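Local coordinates for N-alpha-acetyltransferase 35, NatC auxiliary subunit (Saccharomyces cerevisiae, PDB 6YGA), which serves as the auxiliary subunit of the NatC N-terminal acetyltransferase, which acetylates the N-terminal methionine of the L-A virus Gag protein, at residues B[88-93]-B[218-223]; B[202-207]-B[223-228]; B[362-367]-B[433-438]; B[371-376]-B[529-534]. One frame throughout, in Å; residues are numbered along the deposited sequence.

Contact 1: residues B[88-93]-B[218-223]; sequences SVAAIA and TMLKHI
Leu220 reaches from helix 215-231 into a shallow spot on helix 85-104 where two alanines, Ala90 and Ala93, keep the surface low. Its CB leaves the backbone beside rather than straight at the other helix. With CG anti to the backbone N (chi1 -163°), the chain then bends across the interface. CG itself touches Leu207 CD1 at 4.0 Å, so the branch point is backed by helix 193-209. Beyond it the two methyls part company. Leu220 CD1 lies over the backbone, 3.9 Å from Ala90 CA, and also meets Ala93 CB at 4.1 Å. Leu220 CD2 turns to the neighbouring valine and lies 3.9 Å from Val89 CG1, the two side chains crossing obliquely.

One turn on, Ile223 repeats the approach with both branches. Its CG2 presses on Ala93 CB at 3.7 Å, while its CD1 stretches back to rest 3.8 Å from Ala90 O. The small alanine side chains let the backbones come close, with Ala90 CA and Leu220 CA 5.3 Å apart and the axes crossing at 38°. Tyr144 and Leu143 of helix 142-167 pack against Val89, and Leu97, farther along helix 85-104, packs against Ile223. Every touching residue is buried and every side chain in the contact is hydrocarbon, so the two helices are held here by close fit and exclusion of water, without any polar bond between them.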
loop_
_atom_site.group_PDB
_atom_site.type_symbol
_atom_site.label_atom_id
_atom_site.label_comp_id
_atom_site.label_asym_id
_atom_site.label_seq_id
_atom_site.Cartn_x
_atom_site.Cartn_y
_atom_site.Cartn_z
ATOM N N SER B 88 17.137 15.781 -30.945
ATOM C CA SER B 88 15.968 14.910 -30.862
ATOM C C SER B 88 16.293 13.606 -30.142
ATOM O O SER B 88 15.518 13.157 -29.289
ATOM C CB SER B 88 15.412 14.629 -32.258
ATOM O OG SER B 88 14.700 15.750 -32.756
ATOM N N VAL B 89 17.428 12.983 -30.470
ATOM C CA VAL B 89 17.827 11.758 -29.781
ATOM C C VAL B 89 18.051 12.030 -28.300
ATOM O O VAL B 89 17.641 11.243 -27.439
ATOM C CB VAL B 89 19.074 11.150 -30.452
ATOM C CG1 VAL B 89 19.798 10.206 -29.502
ATOM C CG2 VAL B 89 18.679 10.418 -31.730
ATOM N N ALA B 90 18.683 13.161 -27.975
ATOM C CA ALA B 90 18.877 13.515 -26.573
ATOM C C ALA B 90 17.546 13.765 -25.875
ATOM O O ALA B 90 17.370 13.392 -24.711
ATOM C CB ALA B 90 19.785 14.739 -26.459
ATOM N N ALA B 91 16.592 14.391 -26.571
ATOM C CA ALA B 91 15.284 14.628 -25.967
ATOM C C ALA B 91 14.509 13.328 -25.794
ATOM O O ALA B 91 13.782 13.159 -24.807
ATOM C CB ALA B 91 14.486 15.623 -26.808
ATOM N N ILE B 92 14.643 12.403 -26.747
ATOM C CA ILE B 92 13.997 11.098 -26.626
ATOM C C ILE B 92 14.554 10.338 -25.428
ATOM O O ILE B 92 13.801 9.804 -24.605
ATOM C CB ILE B 92 14.163 10.299 -27.932
ATOM C CG1 ILE B 92 13.293 10.882 -29.046
ATOM C CG2 ILE B 92 13.813 8.837 -27.725
ATOM C CD1 ILE B 92 13.500 10.210 -30.390
ATOM N N ALA B 93 15.883 10.283 -25.309
ATOM C CA ALA B 93 16.491 9.561 -24.197
ATOM C C ALA B 93 16.142 10.210 -22.863
ATOM O O ALA B 93 15.898 9.513 -21.872
ATOM C CB ALA B 93 18.006 9.490 -24.379
ATOM N N THR B 218 26.610 16.895 -24.194
ATOM C CA THR B 218 26.910 16.602 -22.796
ATOM C C THR B 218 25.746 15.879 -22.129
ATOM O O THR B 218 25.948 14.924 -21.371
ATOM C CB THR B 218 27.236 17.894 -22.044
ATOM O OG1 THR B 218 28.175 18.668 -22.800
ATOM C CG2 THR B 218 27.831 17.583 -20.681
HETATM N N MSE B 219 24.522 16.318 -22.408
HETATM C CA MSE B 219 23.318 15.664 -21.903
HETATM C C MSE B 219 23.272 14.185 -22.272
HETATM O O MSE B 219 23.003 13.330 -21.427
HETATM C CB MSE B 219 22.074 16.362 -22.445
HETATM C CG MSE B 219 21.542 17.472 -21.564
HETATM SE SE MSE B 219 20.333 16.783 -20.202
HETATM C CE MSE B 219 18.874 16.207 -21.374
ATOM N N LEU B 220 23.530 13.898 -23.550
ATOM C CA LEU B 220 23.445 12.524 -24.032
ATOM C C LEU B 220 24.538 11.654 -23.423
ATOM O O LEU B 220 24.312 10.471 -23.146
ATOM C CB LEU B 220 23.515 12.504 -25.558
ATOM C CG LEU B 220 23.039 11.227 -26.248
ATOM C CD1 LEU B 220 21.661 10.843 -25.740
ATOM C CD2 LEU B 220 23.021 11.414 -27.760
ATOM N N LYS B 221 25.729 12.220 -23.206
ATOM C CA LYS B 221 26.787 11.475 -22.531
ATOM C C LYS B 221 26.382 11.109 -21.108
ATOM O O LYS B 221 26.598 9.974 -20.665
ATOM C CB LYS B 221 28.083 12.288 -22.527
ATOM C CG LYS B 221 28.651 12.590 -23.909
ATOM C CD LYS B 221 29.950 13.380 -23.804
ATOM C CE LYS B 221 31.000 12.616 -23.010
ATOM N NZ LYS B 221 32.213 13.441 -22.746
ATOM N N HIS B 222 25.788 12.054 -20.374
ATOM C CA HIS B 222 25.375 11.759 -19.004
ATOM C C HIS B 222 24.214 10.774 -18.977
ATOM O O HIS B 222 24.159 9.896 -18.108
ATOM C CB HIS B 222 24.998 13.045 -18.268
ATOM C CG HIS B 222 26.174 13.835 -17.782
ATOM N ND1 HIS B 222 26.490 15.081 -18.280
ATOM C CD2 HIS B 222 27.107 13.560 -16.839
ATOM C CE1 HIS B 222 27.568 15.538 -17.668
ATOM N NE2 HIS B 222 27.963 14.634 -16.790
ATOM N N ILE B 223 23.271 10.912 -19.912
ATOM C CA ILE B 223 22.156 9.971 -20.000
ATOM C C ILE B 223 22.675 8.557 -20.226
ATOM O O ILE B 223 22.238 7.601 -19.573
ATOM C CB ILE B 223 21.182 10.400 -21.112
ATOM C CG1 ILE B 223 20.368 11.618 -20.675
ATOM C CG2 ILE B 223 20.261 9.258 -21.499
ATOM C CD1 ILE B 223 19.435 12.138 -21.745
#

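Contact 2: residues B[202-207]-B[223-228]; sequences ESLQIL and ILKIII
One methyl, Leu224 CD2, carries the tight half of this packing between antiparallel helices. It is pushed into the backbone of helix 193-209, only 3.3 Å from Leu204 N and 3.7 Å from Ser203 CB. Leu204 CG closes over it at 3.6 Å, and Leu207 CD1 bounds it more loosely at 4.1 Å. The two leucines slide past each other in opposite directions. Both have first torsions off the staggered positions (chi1 -138° for Leu224, -109° for Leu204), which suggests a fit that costs some strain. Ser203 meets the methyl with its CB and its backbone carbon; its hydroxyl is hydrogen-bonded to Ser150 OG.

Toward solvent the contact slackens. Leu204 CD1 lies across the extended chain of Lys225 at about a right angle, 3.7 Å from Lys225 CG. At the far end the same methyl barely grazes Ile228 CD1, at 4.5 Å. The axes of the two segments run 10.3 Å apart at 164°, and helices 193-209 and 215-231 form an alpha-hairpin. Helix 142-167 closes its buried side, where Ser150 and Cys151 meet Leu224, while helix 245-260 lies against Lys225 and Ile226, and helix 85-104 meets Ile227 through Leu97.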
loop_
_atom_site.group_PDB
_atom_site.type_symbol
_atom_site.label_atom_id
_atom_site.label_comp_id
_atom_site.label_asym_id
_atom_site.label_seq_id
_atom_site.Cartn_x
_atom_site.Cartn_y
_atom_site.Cartn_z
ATOM N N GLU B 202 29.886 1.312 -26.411
ATOM C CA GLU B 202 30.187 1.609 -27.809
ATOM C C GLU B 202 29.496 2.887 -28.266
ATOM O O GLU B 202 30.077 3.682 -29.016
ATOM C CB GLU B 202 29.784 0.433 -28.697
ATOM C CG GLU B 202 30.646 -0.808 -28.520
ATOM C CD GLU B 202 30.166 -1.978 -29.355
ATOM O OE1 GLU B 202 29.235 -1.790 -30.167
ATOM O OE2 GLU B 202 30.718 -3.087 -29.198
ATOM N N SER B 203 28.250 3.104 -27.834
ATOM C CA SER B 203 27.584 4.362 -28.146
ATOM C C SER B 203 28.260 5.535 -27.450
ATOM O O SER B 203 28.256 6.652 -27.979
ATOM C CB SER B 203 26.107 4.296 -27.762
ATOM O OG SER B 203 25.395 3.425 -28.621
ATOM N N LEU B 204 28.850 5.305 -26.273
ATOM C CA LEU B 204 29.591 6.370 -25.606
ATOM C C LEU B 204 30.808 6.781 -26.421
ATOM O O LEU B 204 31.099 7.974 -26.552
ATOM C CB LEU B 204 30.007 5.933 -24.200
ATOM C CG LEU B 204 29.288 6.603 -23.024
ATOM C CD1 LEU B 204 29.972 6.255 -21.711
ATOM C CD2 LEU B 204 29.210 8.112 -23.217
ATOM N N GLN B 205 31.519 5.805 -26.995
ATOM C CA GLN B 205 32.706 6.116 -27.787
ATOM C C GLN B 205 32.351 6.867 -29.064
ATOM O O GLN B 205 33.131 7.709 -29.524
ATOM C CB GLN B 205 33.472 4.836 -28.122
ATOM C CG GLN B 205 33.656 3.861 -26.958
ATOM C CD GLN B 205 34.457 4.432 -25.799
ATOM O OE1 GLN B 205 35.047 5.511 -25.893
ATOM N NE2 GLN B 205 34.482 3.700 -24.691
ATOM N N ILE B 206 31.188 6.573 -29.655
ATOM C CA ILE B 206 30.731 7.339 -30.811
ATOM C C ILE B 206 30.555 8.805 -30.435
ATOM O O ILE B 206 30.889 9.706 -31.215
ATOM C CB ILE B 206 29.431 6.736 -31.379
ATOM C CG1 ILE B 206 29.694 5.341 -31.958
ATOM C CG2 ILE B 206 28.817 7.648 -32.441
ATOM C CD1 ILE B 206 28.481 4.707 -32.611
ATOM N N LEU B 207 30.039 9.067 -29.231
ATOM C CA LEU B 207 29.865 10.444 -28.781
ATOM C C LEU B 207 31.204 11.117 -28.502
ATOM O O LEU B 207 31.336 12.333 -28.693
ATOM C CB LEU B 207 28.975 10.485 -27.538
ATOM C CG LEU B 207 27.606 9.813 -27.668
ATOM C CD1 LEU B 207 26.790 9.979 -26.393
ATOM C CD2 LEU B 207 26.846 10.352 -28.871
ATOM N N ILE B 223 23.271 10.912 -19.912
ATOM C CA ILE B 223 22.156 9.971 -20.000
ATOM C C ILE B 223 22.675 8.557 -20.226
ATOM O O ILE B 223 22.238 7.601 -19.573
ATOM C CB ILE B 223 21.182 10.400 -21.112
ATOM C CG1 ILE B 223 20.368 11.618 -20.675
ATOM C CG2 ILE B 223 20.261 9.258 -21.499
ATOM C CD1 ILE B 223 19.435 12.138 -21.745
ATOM N N LEU B 224 23.632 8.408 -21.147
ATOM C CA LEU B 224 24.175 7.090 -21.455
ATOM C C LEU B 224 24.833 6.459 -20.232
ATOM O O LEU B 224 24.652 5.265 -19.968
ATOM C CB LEU B 224 25.172 7.195 -22.609
ATOM C CG LEU B 224 25.108 6.100 -23.674
ATOM C CD1 LEU B 224 23.753 6.089 -24.325
ATOM C CD2 LEU B 224 26.167 6.319 -24.723
ATOM N N LYS B 225 25.599 7.245 -19.472
ATOM C CA LYS B 225 26.261 6.698 -18.290
ATOM C C LYS B 225 25.255 6.374 -17.193
ATOM O O LYS B 225 25.445 5.418 -16.434
ATOM C CB LYS B 225 27.318 7.671 -17.773
ATOM C CG LYS B 225 28.487 7.909 -18.712
ATOM C CD LYS B 225 29.512 8.829 -18.067
ATOM C CE LYS B 225 30.757 8.970 -18.928
ATOM N NZ LYS B 225 31.788 9.836 -18.288
ATOM N N ILE B 226 24.185 7.168 -17.089
ATOM C CA ILE B 226 23.124 6.872 -16.127
ATOM C C ILE B 226 22.497 5.520 -16.437
ATOM O O ILE B 226 22.290 4.689 -15.543
ATOM C CB ILE B 226 22.070 7.997 -16.120
ATOM C CG1 ILE B 226 22.590 9.233 -15.385
ATOM C CG2 ILE B 226 20.773 7.522 -15.481
ATOM C CD1 ILE B 226 21.582 10.365 -15.315
ATOM N N ILE B 227 22.203 5.272 -17.716
ATOM C CA ILE B 227 21.605 4.000 -18.113
ATOM C C ILE B 227 22.531 2.840 -17.766
ATOM O O ILE B 227 22.080 1.786 -17.303
ATOM C CB ILE B 227 21.249 4.025 -19.612
ATOM C CG1 ILE B 227 20.205 5.114 -19.885
ATOM C CG2 ILE B 227 20.730 2.671 -20.072
ATOM C CD1 ILE B 227 19.754 5.198 -21.328
ATOM N N ILE B 228 23.841 3.023 -17.964
ATOM C CA ILE B 228 24.810 1.994 -17.589
ATOM C C ILE B 228 24.718 1.688 -16.098
ATOM O O ILE B 228 24.767 0.523 -15.683
ATOM C CB ILE B 228 26.232 2.427 -17.993
ATOM C CG1 ILE B 228 26.381 2.401 -19.516
ATOM C CG2 ILE B 228 27.280 1.548 -17.323
ATOM C CD1 ILE B 228 27.757 2.785 -20.009
#

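Contact 3: residues B[362-367]-B[433-438]; sequences QFYLLH and QVYCSW. With EDO (1,2-ethanediol), chain C; EDO (1,2-ethanediol), chain D.
Trp438 and Tyr364, with Tyr435 beside them, bridge two helices whose axes are 11.6 Å apart and nearly perpendicular, at 82°. Trp438 extends from its helix with CG anti to the backbone N (chi1 -180°) and offers the face of its six-membered ring to Tyr364. Tyr364, likewise with CG anti to the backbone N, turns its edge into that face. The pair is a T-shaped stack, with ring centroids 5.1 Å apart and planes at 87°, and its nearest atoms are Tyr364 CE1 and Trp438 CZ3 at 3.4 Å. The other flank and the tip of the tyrosine belong to Tyr435. Tyr364 OH lies 3.4 Å from Tyr435 CD1, and CE2 also rests against that ring, the two side chains crossing obliquely. Tyr435 in turn touches Leu365, whose CD2 meets the hydroxyl end of Tyr435.

The indole nitrogen has a different partner. Trp438 NE1 donates to O2 of an ethanediol at 2.7 Å, and the O1 of that molecule gives a hydrogen bond to His367 O at 3.0 Å. The diol, probably from the crystallisation liquor, thus spans the two helices. His367 is gripped at both nitrogens: ND1 donates to Phe363 O of its own helix at 2.7 Å, in the plane of the imidazole, and NE2 is hydrogen-bonded to Tyr399 OH of helix 386-402. Phe427 of helix 406-429 meets both tyrosines, and Ser391 and Ser392 border Tyr364. The result is a largely buried aromatic cluster, with one T-shaped pair at its centre, between crossing helices of the largely helical region assigned to the TPR clan.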
loop_
_atom_site.group_PDB
_atom_site.type_symbol
_atom_site.label_atom_id
_atom_site.label_comp_id
_atom_site.label_asym_id
_atom_site.label_seq_id
_atom_site.Cartn_x
_atom_site.Cartn_y
_atom_site.Cartn_z
ATOM N N GLN B 362 20.475 -20.524 13.141
ATOM C CA GLN B 362 21.581 -19.821 13.785
ATOM C C GLN B 362 21.258 -18.345 13.969
ATOM O O GLN B 362 21.546 -17.762 15.021
ATOM C CB GLN B 362 22.861 -19.982 12.966
ATOM C CG GLN B 362 23.464 -21.371 13.002
ATOM C CD GLN B 362 24.687 -21.483 12.119
ATOM O OE1 GLN B 362 25.019 -20.557 11.377
ATOM N NE2 GLN B 362 25.368 -22.620 12.193
ATOM N N PHE B 363 20.652 -17.729 12.953
ATOM C CA PHE B 363 20.273 -16.322 13.038
ATOM C C PHE B 363 19.230 -16.097 14.127
ATOM O O PHE B 363 19.295 -15.106 14.865
ATOM C CB PHE B 363 19.753 -15.862 11.676
ATOM C CG PHE B 363 19.461 -14.397 11.591
ATOM C CD1 PHE B 363 20.483 -13.465 11.669
ATOM C CD2 PHE B 363 18.165 -13.950 11.395
ATOM C CE1 PHE B 363 20.215 -12.114 11.575
ATOM C CE2 PHE B 363 17.891 -12.602 11.296
ATOM C CZ PHE B 363 18.917 -11.682 11.386
ATOM N N TYR B 364 18.265 -17.011 14.246
ATOM C CA TYR B 364 17.245 -16.888 15.283
ATOM C C TYR B 364 17.847 -17.060 16.671
ATOM O O TYR B 364 17.541 -16.291 17.589
ATOM C CB TYR B 364 16.134 -17.911 15.048
ATOM C CG TYR B 364 15.245 -18.142 16.251
ATOM C CD1 TYR B 364 14.200 -17.277 16.542
ATOM C CD2 TYR B 364 15.447 -19.233 17.090
ATOM C CE1 TYR B 364 13.387 -17.485 17.638
ATOM C CE2 TYR B 364 14.638 -19.449 18.189
ATOM C CZ TYR B 364 13.608 -18.572 18.458
ATOM O OH TYR B 364 12.796 -18.782 19.550
ATOM N N LEU B 365 18.704 -18.070 16.844
ATOM C CA LEU B 365 19.304 -18.309 18.153
ATOM C C LEU B 365 20.200 -17.154 18.583
ATOM O O LEU B 365 20.391 -16.932 19.783
ATOM C CB LEU B 365 20.083 -19.621 18.136
ATOM C CG LEU B 365 19.238 -20.885 17.960
ATOM C CD1 LEU B 365 20.139 -22.099 17.851
ATOM C CD2 LEU B 365 18.261 -21.044 19.116
ATOM N N LEU B 366 20.754 -16.405 17.623
ATOM C CA LEU B 366 21.532 -15.221 17.974
ATOM C C LEU B 366 20.653 -14.160 18.623
ATOM O O LEU B 366 21.078 -13.488 19.570
ATOM C CB LEU B 366 22.226 -14.657 16.736
ATOM C CG LEU B 366 23.634 -15.173 16.443
ATOM C CD1 LEU B 366 24.099 -14.675 15.087
ATOM C CD2 LEU B 366 24.600 -14.736 17.536
ATOM N N HIS B 367 19.425 -13.989 18.125
ATOM C CA HIS B 367 18.514 -13.031 18.740
ATOM C C HIS B 367 18.182 -13.436 20.169
ATOM O O HIS B 367 18.188 -12.597 21.077
ATOM C CB HIS B 367 17.234 -12.901 17.914
ATOM C CG HIS B 367 17.426 -12.193 16.610
ATOM N ND1 HIS B 367 18.124 -12.748 15.559
ATOM C CD2 HIS B 367 17.014 -10.975 16.187
ATOM C CE1 HIS B 367 18.133 -11.902 14.545
ATOM N NE2 HIS B 367 17.468 -10.818 14.900
ATOM N N GLN B 433 11.190 -21.973 28.699
ATOM C CA GLN B 433 10.914 -20.622 29.176
ATOM C C GLN B 433 11.821 -19.559 28.566
ATOM O O GLN B 433 11.431 -18.389 28.516
ATOM C CB GLN B 433 11.015 -20.585 30.702
ATOM C CG GLN B 433 9.929 -21.402 31.400
ATOM C CD GLN B 433 8.526 -21.020 30.949
ATOM O OE1 GLN B 433 8.165 -19.843 30.926
ATOM N NE2 GLN B 433 7.732 -22.015 30.583
ATOM N N VAL B 434 13.013 -19.927 28.098
ATOM C CA VAL B 434 13.879 -18.948 27.447
ATOM C C VAL B 434 13.276 -18.504 26.117
ATOM O O VAL B 434 13.142 -17.304 25.848
ATOM C CB VAL B 434 15.297 -19.517 27.264
ATOM C CG1 VAL B 434 16.192 -18.520 26.543
ATOM C CG2 VAL B 434 15.895 -19.894 28.614
ATOM N N TYR B 435 12.889 -19.464 25.272
ATOM C CA TYR B 435 12.263 -19.105 24.002
ATOM C C TYR B 435 10.882 -18.500 24.219
ATOM O O TYR B 435 10.482 -17.583 23.494
ATOM C CB TYR B 435 12.181 -20.323 23.082
ATOM C CG TYR B 435 13.524 -20.943 22.784
ATOM C CD1 TYR B 435 14.495 -20.238 22.085
ATOM C CD2 TYR B 435 13.825 -22.232 23.202
ATOM C CE1 TYR B 435 15.728 -20.798 21.815
ATOM C CE2 TYR B 435 15.054 -22.802 22.936
ATOM C CZ TYR B 435 16.002 -22.078 22.241
ATOM O OH TYR B 435 17.231 -22.633 21.967
ATOM N N CYS B 436 10.141 -19.000 25.213
ATOM C CA CYS B 436 8.873 -18.376 25.581
ATOM C C CYS B 436 9.074 -16.914 25.965
ATOM O O CYS B 436 8.283 -16.046 25.577
ATOM C CB CYS B 436 8.222 -19.160 26.724
ATOM S SG CYS B 436 6.664 -18.489 27.353
ATOM N N SER B 437 10.150 -16.616 26.699
ATOM C CA SER B 437 10.422 -15.239 27.103
ATOM C C SER B 437 10.703 -14.352 25.893
ATOM O O SER B 437 10.145 -13.256 25.771
ATOM C CB SER B 437 11.590 -15.207 28.090
ATOM O OG SER B 437 12.157 -13.913 28.193
ATOM N N TRP B 438 11.564 -14.813 24.981
ATOM C CA TRP B 438 11.895 -14.008 23.808
ATOM C C TRP B 438 10.687 -13.836 22.894
ATOM O O TRP B 438 10.479 -12.755 22.329
ATOM C CB TRP B 438 13.057 -14.637 23.039
ATOM C CG TRP B 438 13.450 -13.857 21.820
ATOM C CD1 TRP B 438 14.373 -12.854 21.751
ATOM C CD2 TRP B 438 12.929 -14.013 20.493
ATOM N NE1 TRP B 438 14.461 -12.377 20.465
ATOM C CE2 TRP B 438 13.584 -13.072 19.673
ATOM C CE3 TRP B 438 11.972 -14.855 19.918
ATOM C CZ2 TRP B 438 13.315 -12.952 18.311
ATOM C CZ3 TRP B 438 11.705 -14.732 18.567
ATOM C CH2 TRP B 438 12.375 -13.789 17.778
HETATM C C1 EDO C . 17.297 -9.263 19.538
HETATM O O1 EDO C . 17.330 -9.757 20.882
HETATM C C2 EDO C . 15.864 -8.919 19.150
HETATM O O2 EDO C . 15.044 -10.093 19.223
HETATM C C1 EDO D . 23.452 -18.335 18.395
HETATM O O1 EDO D . 24.064 -18.572 17.121
HETATM C C2 EDO D . 24.246 -19.002 19.511
HETATM O O2 EDO D . 23.428 -19.057 20.685
#

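Contact 4: residues B[371-376]-B[529-534]; sequences FSAQTP and EQLQAT
The C-terminal end of helix 360-372 is the element packed here, against the flank of the long helix 511-564. Ala373 is the first residue to leave the helix and takes a left-handed backbone conformation (phi 60°). That turn aims its CB at the long helix, where it fits among three side chains from two successive turns. Thr534 OG1 is nearest, 3.3 Å from Ala373 CB; Leu531 CD2 touches the same methyl at 3.8 Å, and Gln530 CG lies 3.8 Å from Ala373 CA. A second foothold is the other branch of the threonine: Thr534 CG2, anti to its own backbone N, rests 3.4 Å from Phe371 O, on the last turn of the helix.

Hydrogen bonds reach the threonine hydroxyl from both helices. Gln530, bent at its second torsion (chi2 61°), runs forward one turn along its helix so that NE2 donates to Thr534 OG1 at 3.0 Å and an angle of 156°, with the acceptor close to the amide plane. The same hydroxyl is bonded to Glu370 O, one of the carbonyls at the helix terminus. The ring of Phe371 turns away to meet that of Phe441 and to touch Phe482, while Leu531 continues onto Ile490 and Ile494. A carbonyl at a helix end is thus tied to another helix through a threonine that Gln530 holds in place, so a polar relay reinforces the methyl packing around Ala373.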
loop_
_atom_site.group_PDB
_atom_site.type_symbol
_atom_site.label_atom_id
_atom_site.label_comp_id
_atom_site.label_asym_id
_atom_site.label_seq_id
_atom_site.Cartn_x
_atom_site.Cartn_y
_atom_site.Cartn_z
ATOM N N PHE B 371 19.382 -11.402 23.747
ATOM C CA PHE B 371 18.326 -10.928 24.633
ATOM C C PHE B 371 18.336 -11.621 25.990
ATOM O O PHE B 371 17.984 -10.999 26.999
ATOM C CB PHE B 371 16.959 -11.114 23.970
ATOM C CG PHE B 371 15.805 -10.678 24.830
ATOM C CD1 PHE B 371 15.422 -9.347 24.872
ATOM C CD2 PHE B 371 15.101 -11.599 25.592
ATOM C CE1 PHE B 371 14.356 -8.938 25.663
ATOM C CE2 PHE B 371 14.036 -11.201 26.387
ATOM C CZ PHE B 371 13.661 -9.867 26.423
ATOM N N SER B 372 18.734 -12.894 26.042
ATOM C CA SER B 372 18.697 -13.653 27.283
ATOM C C SER B 372 20.068 -13.981 27.851
ATOM O O SER B 372 20.151 -14.361 29.023
ATOM C CB SER B 372 17.928 -14.966 27.083
ATOM O OG SER B 372 18.676 -15.868 26.291
ATOM N N ALA B 373 21.134 -13.853 27.056
ATOM C CA ALA B 373 22.502 -14.128 27.505
ATOM C C ALA B 373 22.657 -15.571 27.978
ATOM O O ALA B 373 23.340 -15.847 28.966
ATOM C CB ALA B 373 22.936 -13.147 28.597
ATOM N N GLN B 374 22.031 -16.505 27.264
ATOM C CA GLN B 374 22.082 -17.915 27.630
ATOM C C GLN B 374 22.334 -18.771 26.400
ATOM O O GLN B 374 21.641 -18.634 25.386
ATOM C CB GLN B 374 20.793 -18.351 28.327
ATOM C CG GLN B 374 20.853 -18.215 29.840
ATOM C CD GLN B 374 19.516 -18.452 30.506
ATOM O OE1 GLN B 374 18.468 -18.380 29.866
ATOM N NE2 GLN B 374 19.545 -18.734 31.804
ATOM N N THR B 375 23.326 -19.651 26.501
ATOM C CA THR B 375 23.632 -20.574 25.423
ATOM C C THR B 375 22.516 -21.608 25.297
ATOM O O THR B 375 21.874 -21.959 26.289
ATOM C CB THR B 375 24.958 -21.283 25.683
ATOM O OG1 THR B 375 24.846 -22.092 26.862
ATOM C CG2 THR B 375 26.069 -20.267 25.877
ATOM N N PRO B 376 22.261 -22.105 24.082
ATOM C CA PRO B 376 21.243 -23.160 23.930
ATOM C C PRO B 376 21.547 -24.408 24.746
ATOM O O PRO B 376 20.630 -24.992 25.338
ATOM C CB PRO B 376 21.258 -23.439 22.419
ATOM C CG PRO B 376 21.798 -22.180 21.808
ATOM C CD PRO B 376 22.798 -21.651 22.787
ATOM N N GLU B 529 31.014 -11.693 29.513
ATOM C CA GLU B 529 30.962 -10.643 28.502
ATOM C C GLU B 529 29.567 -10.525 27.897
ATOM O O GLU B 529 29.071 -9.413 27.673
ATOM C CB GLU B 529 32.005 -10.913 27.418
ATOM C CG GLU B 529 32.075 -9.855 26.331
ATOM C CD GLU B 529 33.175 -10.132 25.324
ATOM O OE1 GLU B 529 33.982 -11.057 25.559
ATOM O OE2 GLU B 529 33.233 -9.424 24.297
ATOM N N GLN B 530 28.908 -11.660 27.643
ATOM C CA GLN B 530 27.560 -11.623 27.084
ATOM C C GLN B 530 26.545 -11.124 28.108
ATOM O O GLN B 530 25.600 -10.409 27.754
ATOM C CB GLN B 530 27.165 -13.006 26.567
ATOM C CG GLN B 530 25.792 -13.046 25.923
ATOM C CD GLN B 530 25.694 -12.127 24.723
ATOM O OE1 GLN B 530 26.369 -12.333 23.715
ATOM N NE2 GLN B 530 24.858 -11.102 24.827
ATOM N N LEU B 531 26.720 -11.490 29.381
ATOM C CA LEU B 531 25.823 -10.998 30.423
ATOM C C LEU B 531 25.889 -9.481 30.536
ATOM O O LEU B 531 24.854 -8.813 30.644
ATOM C CB LEU B 531 26.163 -11.649 31.762
ATOM C CG LEU B 531 25.693 -13.088 31.976
ATOM C CD1 LEU B 531 26.386 -13.700 33.184
ATOM C CD2 LEU B 531 24.182 -13.132 32.146
ATOM N N GLN B 532 27.098 -8.914 30.511
ATOM C CA GLN B 532 27.220 -7.462 30.578
ATOM C C GLN B 532 26.587 -6.806 29.361
ATOM O O GLN B 532 25.896 -5.788 29.484
ATOM C CB GLN B 532 28.686 -7.058 30.703
ATOM C CG GLN B 532 29.348 -7.501 31.998
ATOM C CD GLN B 532 28.842 -6.742 33.213
ATOM O OE1 GLN B 532 28.209 -5.692 33.088
ATOM N NE2 GLN B 532 29.124 -7.270 34.399
ATOM N N ALA B 533 26.805 -7.377 28.176
ATOM C CA ALA B 533 26.225 -6.802 26.967
ATOM C C ALA B 533 24.703 -6.878 27.004
ATOM O O ALA B 533 24.012 -5.914 26.657
ATOM C CB ALA B 533 26.776 -7.509 25.729
ATOM N N THR B 534 24.164 -8.026 27.425
ATOM C CA THR B 534 22.718 -8.159 27.564
ATOM C C THR B 534 22.175 -7.203 28.619
ATOM O O THR B 534 21.121 -6.586 28.424
ATOM C CB THR B 534 22.363 -9.608 27.902
ATOM O OG1 THR B 534 22.700 -10.450 26.794
ATOM C CG2 THR B 534 20.878 -9.750 28.202
#

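Overall arrangement
The four contacts form two pairs far apart in an elongated, largely helical chain. Contacts 1 and 2 have centres 9 Å apart and share Ile223; adjacent flanks of helix 215-231 serve them, and Leu207 reaches between the two. Contacts 3 and 4, with centres 11 Å apart, both draw on helix 360-372: Val434 packs on Ser372 and Gln374, and Trp438 on Phe371, so the aromatic cluster leads directly to the helix end. Between the pairs the gap is wide, about 55 Å from centre to centre for contacts 1 and 3 and about 30 Å between the nearest atoms of contacts 2 and 3. No other subunit touches any of the four, which are internal to the scaffold.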